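Uncharacterized protein ScGH5_18 (Streptomyces cattleya, PDB 7LR8) probably hydrolyses the beta-1,4 linkage of Man-beta-1,4-GlcNAc, the disaccharide from the N-glycan core, as a retaining family 5 glycoside hydrolase. Local coordinates at residues B[211-217]-B[256-262]. The protein carries 1 engineered substitution. Numbering follows the deposited sequence.
Sequences PAHSARI and WAREPRR
Helix 211-216 is short, held by backbone bonds such as Ala215 N to Pro211 O (3.0 Å) and Ile217 N to His213 O (3.1 Å); Ile217 then leaves helical geometry. Facing it, 256-262 is an irregular loop with a type I beta turn from Glu259 to Arg262, set so that the CA atoms of Ala212 and Trp256 lie 5.6 Å apart and those of Ala215 and Ala257 5.0 Å. Trp256 (chi1 m) lays its indole against the helix: Pro211 CB sits 3.4 Å from the five-membered ring centroid, over its face, as a CH-pi contact, and Ala215 CB meets Trp256 CB at 3.6 Å. Two arginines reach across. Arg216 NE donates to Trp256 O at 2.6 Å, almost linearly. The extended Arg262 (chi1-chi3 all t) approaches the helix end, where its NH2 donates to Ser214 O (3.2 Å) and weakly to Ile217 O (3.3 Å), while Thr221 and Gly218 bind the rest of its guanidinium. A water joins Ala215 O (2.7 Å) to Arg258 N (2.9 Å). Arginine donation to carbonyls at and just beyond a helix C-terminus here ties the short helix before strand 221-225 to the loop before neighbouring strand 264-269 of the (beta/alpha)8 barrel, the fold of family 5 glycoside hydrolases.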
loop_
_atom_site.group_PDB
_atom_site.type_symbol
_atom_site.label_atom_id
_atom_site.label_comp_id
_atom_site.label_asym_id
_atom_site.label_seq_id
_atom_site.Cartn_x
_atom_site.Cartn_y
_atom_site.Cartn_z
ATOM N N PRO B 211 -6.048 -25.825 -13.041
ATOM C CA PRO B 211 -5.123 -26.243 -14.107
ATOM C C PRO B 211 -5.643 -25.907 -15.492
ATOM O O PRO B 211 -4.867 -25.533 -16.378
ATOM C CB PRO B 211 -5.010 -27.757 -13.901
ATOM C CG PRO B 211 -5.377 -27.983 -12.453
ATOM C CD PRO B 211 -6.416 -26.942 -12.148
ATOM N N ALA B 212 -6.950 -26.028 -15.702
ATOM C CA ALA B 212 -7.518 -25.683 -17.000
ATOM C C ALA B 212 -7.290 -24.210 -17.337
ATOM O O ALA B 212 -6.983 -23.876 -18.490
ATOM C CB ALA B 212 -9.008 -26.020 -17.019
ATOM N N HIS B 213 -7.437 -23.310 -16.351
ATOM C CA HIS B 213 -7.175 -21.893 -16.612
ATOM C C HIS B 213 -5.743 -21.681 -17.087
ATOM O O HIS B 213 -5.499 -20.918 -18.030
ATOM C CB HIS B 213 -7.407 -21.039 -15.362
ATOM C CG HIS B 213 -8.818 -21.015 -14.854
ATOM N ND1 HIS B 213 -9.106 -20.856 -13.515
ATOM C CD2 HIS B 213 -10.012 -21.069 -15.491
ATOM C CE1 HIS B 213 -10.415 -20.846 -13.344
ATOM N NE2 HIS B 213 -10.989 -20.970 -14.527
ATOM N N SER B 214 -4.779 -22.327 -16.422
ATOM C CA SER B 214 -3.373 -22.110 -16.755
ATOM C C SER B 214 -3.029 -22.656 -18.138
ATOM O O SER B 214 -2.230 -22.058 -18.871
ATOM C CB SER B 214 -2.481 -22.756 -15.694
ATOM O OG SER B 214 -2.481 -21.982 -14.501
ATOM N N ALA B 215 -3.620 -23.787 -18.514
ATOM C CA ALA B 215 -3.281 -24.468 -19.756
ATOM C C ALA B 215 -4.199 -24.107 -20.918
ATOM O O ALA B 215 -3.901 -24.476 -22.060
ATOM C CB ALA B 215 -3.301 -25.991 -19.540
ATOM N N ARG B 216 -5.297 -23.394 -20.673
ATOM C CA ARG B 216 -6.240 -23.092 -21.742
ATOM C C ARG B 216 -6.559 -21.611 -21.906
ATOM O O ARG B 216 -7.298 -21.256 -22.834
ATOM C CB ARG B 216 -7.548 -23.873 -21.531
ATOM C CG ARG B 216 -7.332 -25.373 -21.503
ATOM C CD ARG B 216 -8.587 -26.143 -21.119
ATOM N NE ARG B 216 -8.254 -27.523 -20.766
ATOM C CZ ARG B 216 -9.107 -28.398 -20.241
ATOM N NH1 ARG B 216 -10.366 -28.049 -19.998
ATOM N NH2 ARG B 216 -8.695 -29.629 -19.955
ATOM N N ILE B 217 -6.044 -20.741 -21.038
ATOM C CA ILE B 217 -6.190 -19.296 -21.166
ATOM C C ILE B 217 -4.797 -18.692 -21.280
ATOM O O ILE B 217 -3.888 -19.085 -20.541
ATOM C CB ILE B 217 -6.955 -18.700 -19.964
ATOM C CG1 ILE B 217 -8.306 -19.398 -19.778
ATOM C CG2 ILE B 217 -7.182 -17.221 -20.145
ATOM C CD1 ILE B 217 -9.099 -18.869 -18.595
ATOM N N TRP B 256 -3.644 -30.707 -19.389
ATOM C CA TRP B 256 -4.838 -29.886 -19.557
ATOM C C TRP B 256 -4.833 -29.059 -20.836
ATOM O O TRP B 256 -5.814 -28.358 -21.104
ATOM C CB TRP B 256 -5.017 -28.949 -18.351
ATOM C CG TRP B 256 -5.529 -29.638 -17.121
ATOM C CD1 TRP B 256 -6.833 -29.792 -16.745
ATOM C CD2 TRP B 256 -4.741 -30.272 -16.105
ATOM N NE1 TRP B 256 -6.907 -30.483 -15.559
ATOM C CE2 TRP B 256 -5.633 -30.798 -15.151
ATOM C CE3 TRP B 256 -3.363 -30.457 -15.917
ATOM C CZ2 TRP B 256 -5.198 -31.480 -14.013
ATOM C CZ3 TRP B 256 -2.931 -31.138 -14.788
ATOM C CH2 TRP B 256 -3.845 -31.639 -13.851
ATOM N N ALA B 257 -3.768 -29.118 -21.631
ATOM C CA ALA B 257 -3.714 -28.327 -22.854
ATOM C C ALA B 257 -4.646 -28.897 -23.914
ATOM O O ALA B 257 -4.763 -30.116 -24.077
ATOM C CB ALA B 257 -2.283 -28.277 -23.400
ATOM N N ARG B 258 -5.306 -28.000 -24.656
ATOM C CA ARG B 258 -6.060 -28.423 -25.827
ATOM C C ARG B 258 -5.154 -28.612 -27.035
ATOM O O ARG B 258 -5.399 -29.507 -27.850
ATOM C CB ARG B 258 -7.170 -27.408 -26.140
ATOM N N GLU B 259 -4.078 -27.803 -27.159
ATOM C CA GLU B 259 -3.144 -27.994 -28.268
ATOM C C GLU B 259 -2.052 -28.978 -27.865
ATOM O O GLU B 259 -1.475 -28.841 -26.781
ATOM C CB GLU B 259 -2.509 -26.674 -28.689
ATOM N N PRO B 260 -1.736 -29.960 -28.713
ATOM C CA PRO B 260 -0.769 -30.997 -28.313
ATOM C C PRO B 260 0.666 -30.507 -28.204
ATOM O O PRO B 260 1.495 -31.220 -27.626
ATOM C CB PRO B 260 -0.910 -32.057 -29.416
ATOM C CG PRO B 260 -1.474 -31.312 -30.595
ATOM C CD PRO B 260 -2.352 -30.236 -30.022
ATOM N N ARG B 261 1.000 -29.336 -28.750
ATOM C CA ARG B 261 2.353 -28.802 -28.651
ATOM C C ARG B 261 2.383 -27.426 -27.991
ATOM O O ARG B 261 3.319 -26.652 -28.217
ATOM C CB ARG B 261 3.010 -28.757 -30.031
ATOM C CG ARG B 261 3.476 -30.123 -30.524
ATOM N N ARG B 262 1.390 -27.113 -27.168
ATOM C CA ARG B 262 1.381 -25.835 -26.460
ATOM C C ARG B 262 2.637 -25.722 -25.601
ATOM O O ARG B 262 2.921 -26.628 -24.810
ATOM C CB ARG B 262 0.138 -25.710 -25.577
ATOM C CG ARG B 262 0.130 -24.467 -24.667
ATOM C CD ARG B 262 -1.131 -24.468 -23.808
ATOM N NE ARG B 262 -1.231 -23.402 -22.811
ATOM C CZ ARG B 262 -1.918 -22.267 -22.976
ATOM N NH1 ARG B 262 -2.525 -22.011 -24.137
ATOM N NH2 ARG B 262 -1.985 -21.379 -21.983
HETATM O O HOH W 1 -4.796 -25.134 -24.522
#